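Local coordinates for putative outer membrane protein (LpxR) (Salmonella typhimurium, PDB 3FID) that probably removes acyl chains from lipid A in the outer membrane, acting as a lipopolysaccharide-modifying, metal-binding beta-barrel enzyme, at residues Arg77-Phe82 with Glu128-Trp133; Glu224-Asp229 with Lys250-Tyr255. All blocks are in the same frame, centred on the assembly; numbering follows the deposited sequence.

Interaction 1. Residues Arg77-Phe82 with Glu128-Trp133; sequences RAFSAF and EKYPAW
F79 faces W133 where the loop leading into strand 80-94 passes the 3-10 turn that begins at P131, the two backbones coming closest at these two residues, 5.8 Å between their CA atoms. No direct hydrogen bond joins the segments; a single water does so instead, accepting from F79 N and donating to A132 O at 2.8 Å. Beside this polar link the contact is largely aromatic. CB of F79 sits over the six-membered ring of W133, 3.7 Å from its centroid and only 12° off the normal, a CH-pi contact. With chi1 at -80°, CG lies beside the backbone N and anti to the carbonyl carbon, and the phenyl ring extends from there across the indole, its CD1 over one face and 3.4 Å from W133 CE2. The phenyl ring and the five-membered ring of W133 are inclined by 31°, an oblique pairing. At the far end of the phenyl group, F79 CZ touches Y130 CD1 at 3.5 Å and meets Y130 CB just as closely; the two rings are nearly parallel but slid apart, with little overlap. A132 CB touches F79 CD2 at 3.8 Å. The indole of W133 reaches past F79 to the first residue of the strand, with W133 CH2 3.5 Å from S80 O, while its NE1 is hydrogen-bonded to Q118 of helix 114-125. That helix also touches F79 and Y130. The result is an aromatic cluster of F79, Y130 and W133 that packs the connection between strands 97-108 and 140-157 against the start of strand 80-94.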
loop_
_atom_site.group_PDB
_atom_site.type_symbol
_atom_site.label_atom_id
_atom_site.label_comp_id
_atom_site.label_asym_id
_atom_site.label_seq_id
_atom_site.Cartn_x
_atom_site.Cartn_y
_atom_site.Cartn_z
ATOM N N ARG A 77 2.285 17.775 4.619
ATOM C CA ARG A 77 3.025 17.251 3.484
ATOM C C ARG A 77 2.719 18.065 2.227
ATOM O O ARG A 77 1.608 18.570 2.035
ATOM C CB ARG A 77 2.789 15.730 3.280
ATOM C CG ARG A 77 1.409 15.344 2.889
ATOM C CD ARG A 77 1.103 13.887 3.327
ATOM N NE ARG A 77 2.065 12.944 2.815
ATOM C CZ ARG A 77 2.386 11.784 3.387
ATOM N NH1 ARG A 77 1.873 11.411 4.563
ATOM N NH2 ARG A 77 3.295 11.026 2.807
ATOM N N ALA A 78 3.735 18.210 1.384
ATOM C CA ALA A 78 3.567 18.770 0.056
ATOM C C ALA A 78 2.871 17.740 -0.841
ATOM O O ALA A 78 2.935 16.540 -0.551
ATOM C CB ALA A 78 4.942 19.067 -0.523
ATOM N N PHE A 79 2.270 18.193 -1.947
ATOM C CA PHE A 79 1.889 17.271 -3.026
ATOM C C PHE A 79 3.137 16.490 -3.509
ATOM O O PHE A 79 4.238 17.052 -3.656
ATOM C CB PHE A 79 1.204 18.013 -4.189
ATOM C CG PHE A 79 -0.261 18.332 -3.946
ATOM C CD1 PHE A 79 -1.246 17.341 -4.078
ATOM C CD2 PHE A 79 -0.657 19.616 -3.596
ATOM C CE1 PHE A 79 -2.608 17.636 -3.842
ATOM C CE2 PHE A 79 -2.016 19.950 -3.365
ATOM C CZ PHE A 79 -2.997 18.975 -3.481
ATOM N N SER A 80 2.977 15.190 -3.738
ATOM C CA SER A 80 4.032 14.380 -4.358
ATOM C C SER A 80 3.445 13.135 -5.038
ATOM O O SER A 80 2.301 12.775 -4.814
ATOM C CB SER A 80 5.123 13.962 -3.341
ATOM O OG SER A 80 4.609 13.023 -2.396
ATOM N N ALA A 81 4.236 12.494 -5.882
ATOM C CA ALA A 81 3.847 11.178 -6.395
ATOM C C ALA A 81 5.056 10.269 -6.551
ATOM O O ALA A 81 6.192 10.725 -6.721
ATOM C CB ALA A 81 3.055 11.299 -7.725
ATOM N N PHE A 82 4.786 8.976 -6.465
ATOM C CA PHE A 82 5.796 7.937 -6.542
ATOM C C PHE A 82 5.361 7.013 -7.689
ATOM O O PHE A 82 4.308 6.408 -7.623
ATOM C CB PHE A 82 5.795 7.206 -5.194
ATOM C CG PHE A 82 6.701 5.993 -5.130
ATOM C CD1 PHE A 82 7.914 5.949 -5.815
ATOM C CD2 PHE A 82 6.345 4.926 -4.304
ATOM C CE1 PHE A 82 8.766 4.851 -5.687
ATOM C CE2 PHE A 82 7.175 3.807 -4.182
ATOM C CZ PHE A 82 8.389 3.776 -4.879
ATOM N N GLU A 128 -12.286 21.239 -9.330
ATOM C CA GLU A 128 -11.199 22.179 -9.634
ATOM C C GLU A 128 -9.853 21.533 -9.326
ATOM O O GLU A 128 -9.746 20.673 -8.453
ATOM C CB GLU A 128 -11.356 23.525 -8.889
ATOM C CG GLU A 128 -12.724 24.236 -9.062
ATOM C CD GLU A 128 -13.274 24.173 -10.492
ATOM O OE1 GLU A 128 -12.598 24.684 -11.418
ATOM O OE2 GLU A 128 -14.386 23.614 -10.689
ATOM N N LYS A 129 -8.829 21.938 -10.053
ATOM C CA LYS A 129 -7.506 21.408 -9.809
ATOM C C LYS A 129 -6.873 22.103 -8.598
ATOM O O LYS A 129 -7.288 23.204 -8.215
ATOM C CB LYS A 129 -6.635 21.471 -11.062
ATOM C CG LYS A 129 -6.306 22.851 -11.606
ATOM C CD LYS A 129 -5.452 22.725 -12.887
ATOM C CE LYS A 129 -5.760 23.833 -13.900
ATOM N NZ LYS A 129 -4.761 23.898 -15.040
ATOM N N TYR A 130 -5.900 21.436 -7.989
ATOM C CA TYR A 130 -5.210 21.951 -6.811
ATOM C C TYR A 130 -3.912 22.601 -7.266
ATOM O O TYR A 130 -3.021 21.916 -7.787
ATOM C CB TYR A 130 -4.920 20.833 -5.813
ATOM C CG TYR A 130 -6.130 20.176 -5.197
ATOM C CD1 TYR A 130 -6.152 18.794 -5.002
ATOM C CD2 TYR A 130 -7.236 20.918 -4.768
ATOM C CE1 TYR A 130 -7.250 18.156 -4.409
ATOM C CE2 TYR A 130 -8.339 20.282 -4.174
ATOM C CZ TYR A 130 -8.335 18.904 -4.008
ATOM O OH TYR A 130 -9.416 18.234 -3.442
ATOM N N PRO A 131 -3.807 23.940 -7.096
ATOM C CA PRO A 131 -2.650 24.680 -7.623
ATOM C C PRO A 131 -1.296 24.335 -6.990
ATOM O O PRO A 131 -0.276 24.528 -7.632
ATOM C CB PRO A 131 -3.032 26.161 -7.385
ATOM C CG PRO A 131 -4.014 26.104 -6.230
ATOM C CD PRO A 131 -4.802 24.834 -6.453
ATOM N N ALA A 132 -1.285 23.812 -5.763
ATOM C CA ALA A 132 -0.004 23.542 -5.059
ATOM C C ALA A 132 0.806 22.403 -5.657
ATOM O O ALA A 132 1.901 22.106 -5.189
ATOM C CB ALA A 132 -0.207 23.358 -3.542
ATOM N N TRP A 133 0.279 21.767 -6.709
ATOM C CA TRP A 133 1.089 20.856 -7.509
ATOM C C TRP A 133 2.318 21.572 -8.101
ATOM O O TRP A 133 3.313 20.943 -8.362
ATOM C CB TRP A 133 0.243 20.187 -8.607
ATOM C CG TRP A 133 -0.455 18.947 -8.138
ATOM C CD1 TRP A 133 -1.812 18.759 -7.979
ATOM C CD2 TRP A 133 0.168 17.699 -7.796
ATOM N NE1 TRP A 133 -2.062 17.470 -7.547
ATOM C CE2 TRP A 133 -0.870 16.798 -7.426
ATOM C CE3 TRP A 133 1.496 17.254 -7.780
ATOM C CZ2 TRP A 133 -0.617 15.464 -7.027
ATOM C CZ3 TRP A 133 1.756 15.932 -7.375
ATOM C CH2 TRP A 133 0.690 15.054 -6.985
HETATM O O HOH W 1 2.868 21.010 -2.793
#

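Interaction 2. Residues Glu224-Asp229 with Lys250-Tyr255; sequences ERREVD and KTVDEY. With CXE (pentaethylene glycol monodecyl ether), chain L; CXE (pentaethylene glycol monodecyl ether), chain M.
Antiparallel pairing of neighbouring strands in a membrane beta-barrel brings residues 224-229 against 250-255, near a surface occupied by detergent. E224 with E254 and R226 with V252 are hydrogen-bonded pairs; the shortest of their bonds, R226 N to V252 O, measures 2.7 Å. One further bond runs from V228 N to K250 O. On the face carrying R225, E227, T251 and D253, R225 grips D253 side-on: NE reaches OD1 at 2.7 Å and NH2 reaches OD2 at 2.8 Å. Both carboxylate oxygens use syn lone pairs, and the guanidinium and carboxylate planes lie within 1° of each other, so the paired bonds fix the rotation of both groups. A bend at chi3 (-63°) sets the position of R225 NE, while CD rests 3.5 Å from T251 CG2. Next along this face, T251 OG1 donates to E227 OE2 at 2.9 Å, on the syn side of the carboxylate.

In this barrel wall the other face carries E224, R226, V252 and E254. There R226 NH2 bonds E254 OE1 at 2.9 Å, approaching from above the carboxylate plane; the two planes stand 84° apart, in contrast to the coplanar R225 pair. E254 OE2 has a second cation in R256, and R226 makes a cation-pi contact with Y178. Detergent lies beside the R225 face. One pentaethylene glycol monodecyl ether brings O23 over the guanidinium of R225; a second lays C13 over the ring of Y255, whose OH is 3.5 Å from its C15.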
loop_
_atom_site.group_PDB
_atom_site.type_symbol
_atom_site.label_atom_id
_atom_site.label_comp_id
_atom_site.label_asym_id
_atom_site.label_seq_id
_atom_site.Cartn_x
_atom_site.Cartn_y
_atom_site.Cartn_z
ATOM N N GLU A 224 1.313 -3.635 11.575
ATOM C CA GLU A 224 2.752 -3.657 11.502
ATOM C C GLU A 224 3.295 -2.344 12.041
ATOM O O GLU A 224 2.841 -1.291 11.659
ATOM C CB GLU A 224 3.228 -3.850 10.052
ATOM C CG GLU A 224 4.757 -3.810 9.922
ATOM C CD GLU A 224 5.251 -3.811 8.476
ATOM O OE1 GLU A 224 5.328 -2.744 7.834
ATOM O OE2 GLU A 224 5.571 -4.903 7.977
ATOM N N ARG A 225 4.258 -2.410 12.947
ATOM C CA ARG A 225 4.936 -1.185 13.377
ATOM C C ARG A 225 6.212 -0.980 12.580
ATOM O O ARG A 225 7.095 -1.845 12.585
ATOM C CB ARG A 225 5.279 -1.275 14.878
ATOM C CG ARG A 225 6.220 -0.134 15.339
ATOM C CD ARG A 225 6.026 0.121 16.831
ATOM N NE ARG A 225 4.672 0.581 17.089
ATOM C CZ ARG A 225 4.189 0.862 18.289
ATOM N NH1 ARG A 225 4.966 0.730 19.361
ATOM N NH2 ARG A 225 2.935 1.272 18.423
ATOM N N ARG A 226 6.382 0.173 11.948
ATOM C CA ARG A 226 7.692 0.384 11.333
ATOM C C ARG A 226 8.497 1.534 11.877
ATOM O O ARG A 226 7.945 2.548 12.321
ATOM C CB ARG A 226 7.601 0.434 9.815
ATOM C CG ARG A 226 6.607 1.408 9.305
ATOM C CD ARG A 226 6.376 1.068 7.821
ATOM N NE ARG A 226 5.765 2.167 7.102
ATOM C CZ ARG A 226 4.500 2.194 6.666
ATOM N NH1 ARG A 226 4.065 3.247 5.971
ATOM N NH2 ARG A 226 3.682 1.185 6.891
ATOM N N GLU A 227 9.809 1.325 11.903
ATOM C CA GLU A 227 10.761 2.326 12.378
ATOM C C GLU A 227 11.372 2.941 11.136
ATOM O O GLU A 227 12.052 2.265 10.378
ATOM C CB GLU A 227 11.834 1.665 13.226
ATOM C CG GLU A 227 12.662 2.638 14.009
ATOM C CD GLU A 227 11.864 3.348 15.122
ATOM O OE1 GLU A 227 12.445 4.315 15.670
ATOM O OE2 GLU A 227 10.683 2.955 15.419
ATOM N N VAL A 228 11.091 4.221 10.932
ATOM C CA VAL A 228 11.292 4.857 9.635
ATOM C C VAL A 228 12.606 5.654 9.670
ATOM O O VAL A 228 12.809 6.515 10.550
ATOM C CB VAL A 228 10.087 5.778 9.285
ATOM C CG1 VAL A 228 10.313 6.490 7.930
ATOM C CG2 VAL A 228 8.776 4.969 9.247
ATOM N N ASP A 229 13.488 5.337 8.731
ATOM C CA ASP A 229 14.731 6.058 8.544
ATOM C C ASP A 229 14.574 7.127 7.458
ATOM O O ASP A 229 15.022 8.276 7.612
ATOM C CB ASP A 229 15.857 5.083 8.161
ATOM C CG ASP A 229 17.181 5.807 7.902
ATOM O OD1 ASP A 229 17.729 5.667 6.782
ATOM O OD2 ASP A 229 17.654 6.543 8.812
ATOM N N LYS A 250 9.299 8.848 13.561
ATOM C CA LYS A 250 10.119 7.680 13.326
ATOM C C LYS A 250 9.386 6.358 13.541
ATOM O O LYS A 250 9.833 5.339 13.046
ATOM C CB LYS A 250 11.396 7.761 14.166
ATOM C CG LYS A 250 12.171 9.050 13.801
ATOM C CD LYS A 250 13.635 8.780 13.605
ATOM C CE LYS A 250 14.464 9.180 14.819
ATOM N NZ LYS A 250 14.759 10.633 14.836
ATOM N N THR A 251 8.281 6.376 14.282
ATOM C CA THR A 251 7.484 5.173 14.514
ATOM C C THR A 251 6.108 5.337 13.894
ATOM O O THR A 251 5.362 6.286 14.210
ATOM C CB THR A 251 7.385 4.836 16.025
ATOM O OG1 THR A 251 8.709 4.792 16.567
ATOM C CG2 THR A 251 6.757 3.506 16.210
ATOM N N VAL A 252 5.788 4.411 12.980
ATOM C CA VAL A 252 4.558 4.483 12.195
ATOM C C VAL A 252 3.900 3.083 12.198
ATOM O O VAL A 252 4.539 2.077 11.876
ATOM C CB VAL A 252 4.847 4.988 10.724
ATOM C CG1 VAL A 252 3.599 4.844 9.835
ATOM C CG2 VAL A 252 5.308 6.444 10.714
ATOM N N ASP A 253 2.631 3.032 12.572
ATOM C CA ASP A 253 1.865 1.784 12.586
ATOM C C ASP A 253 0.915 1.764 11.417
ATOM O O ASP A 253 0.325 2.798 11.071
ATOM C CB ASP A 253 1.034 1.675 13.866
ATOM C CG ASP A 253 1.887 1.541 15.104
ATOM O OD1 ASP A 253 3.066 1.170 14.977
ATOM O OD2 ASP A 253 1.360 1.814 16.204
ATOM N N GLU A 254 0.760 0.586 10.815
ATOM C CA GLU A 254 -0.202 0.381 9.723
ATOM C C GLU A 254 -1.166 -0.766 10.046
ATOM O O GLU A 254 -0.731 -1.899 10.340
ATOM C CB GLU A 254 0.513 0.094 8.400
ATOM C CG GLU A 254 -0.477 -0.127 7.201
ATOM C CD GLU A 254 0.230 -0.264 5.881
ATOM O OE1 GLU A 254 1.111 0.559 5.611
ATOM O OE2 GLU A 254 -0.124 -1.168 5.091
ATOM N N TYR A 255 -2.459 -0.469 9.995
ATOM C CA TYR A 255 -3.515 -1.449 10.264
ATOM C C TYR A 255 -4.205 -1.810 8.962
ATOM O O TYR A 255 -4.448 -0.936 8.128
ATOM C CB TYR A 255 -4.558 -0.832 11.200
ATOM C CG TYR A 255 -4.020 -0.569 12.571
ATOM C CD1 TYR A 255 -4.234 -1.494 13.593
ATOM C CD2 TYR A 255 -3.297 0.608 12.867
ATOM C CE1 TYR A 255 -3.763 -1.273 14.871
ATOM C CE2 TYR A 255 -2.815 0.839 14.158
ATOM C CZ TYR A 255 -3.043 -0.118 15.145
ATOM O OH TYR A 255 -2.569 0.042 16.438
HETATM C C1 CXE L . -1.661 -9.414 17.120
HETATM C C2 CXE L . -2.586 -9.937 16.033
HETATM C C3 CXE L . -2.846 -8.857 14.994
HETATM C C4 CXE L . -4.283 -8.357 14.991
HETATM C C5 CXE L . -4.302 -6.828 14.992
HETATM C C6 CXE L . -5.253 -6.263 13.937
HETATM C C7 CXE L . -5.819 -4.937 14.393
HETATM C C8 CXE L . -6.754 -4.344 13.367
HETATM C C9 CXE L . -7.896 -3.624 14.059
HETATM C C10 CXE L . -7.924 -2.125 13.762
HETATM O O11 CXE L . -8.477 -1.456 14.892
HETATM C C12 CXE L . -8.505 -0.029 14.801
HETATM C C13 CXE L . -7.152 0.608 15.108
HETATM O O14 CXE L . -6.889 0.576 16.513
HETATM C C15 CXE L . -5.759 1.372 16.884
HETATM C C1 CXE M . 16.353 -21.421 8.151
HETATM C C2 CXE M . 16.458 -20.078 8.847
HETATM C C3 CXE M . 15.218 -19.785 9.693
HETATM C C4 CXE M . 14.807 -18.313 9.628
HETATM C C5 CXE M . 13.952 -17.903 10.826
HETATM C C6 CXE M . 13.200 -16.611 10.519
HETATM C C7 CXE M . 12.065 -16.306 11.500
HETATM C C8 CXE M . 11.649 -14.838 11.382
HETATM C C9 CXE M . 10.253 -14.532 11.930
HETATM C C10 CXE M . 10.265 -13.257 12.768
HETATM O O11 CXE M . 8.939 -12.911 13.164
HETATM C C12 CXE M . 8.868 -12.340 14.482
HETATM C C13 CXE M . 8.284 -10.917 14.463
HETATM O O14 CXE M . 7.406 -10.695 15.573
HETATM C C15 CXE M . 6.717 -9.441 15.517
HETATM C C16 CXE M . 5.324 -9.527 16.149
HETATM O O17 CXE M . 5.021 -8.288 16.807
HETATM C C18 CXE M . 3.695 -7.782 16.599
HETATM C C19 CXE M . 3.533 -6.418 17.282
HETATM O O20 CXE M . 3.193 -5.395 16.333
HETATM C C21 CXE M . 3.189 -4.066 16.868
HETATM C C22 CXE M . 1.765 -3.533 16.766
HETATM O O23 CXE M . 1.663 -2.168 17.158
HETATM C C24 CXE M . 0.370 -1.865 17.677
HETATM C C25 CXE M . 0.533 -1.236 19.044
HETATM O O26 CXE M . -0.738 -1.104 19.657
#

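In the fold
From the N terminus, the chain forms strands 2-9, 33-44 and 49-60 before it enters strand 80-94 through residues 77-82, returns along strand 97-108, and passes helix 114-125 before 128-133 closes the loop of interaction 1. Strands 140-157, 160-173 and 176-188 follow, and then strand 215-228 leads to interaction 2, which closes the shorter excursion between 224-229 and 250-255. The two loops are in series, neither nested nor crossed. Interaction 1 ties a helix-bearing connection to a strand start, whereas interaction 2 joins strands adjacent in the barrel wall. Their centres lie 24 Å apart and their nearest atoms about 8 Å, illustrating how one barrel combines strand pairing with packing of its connections.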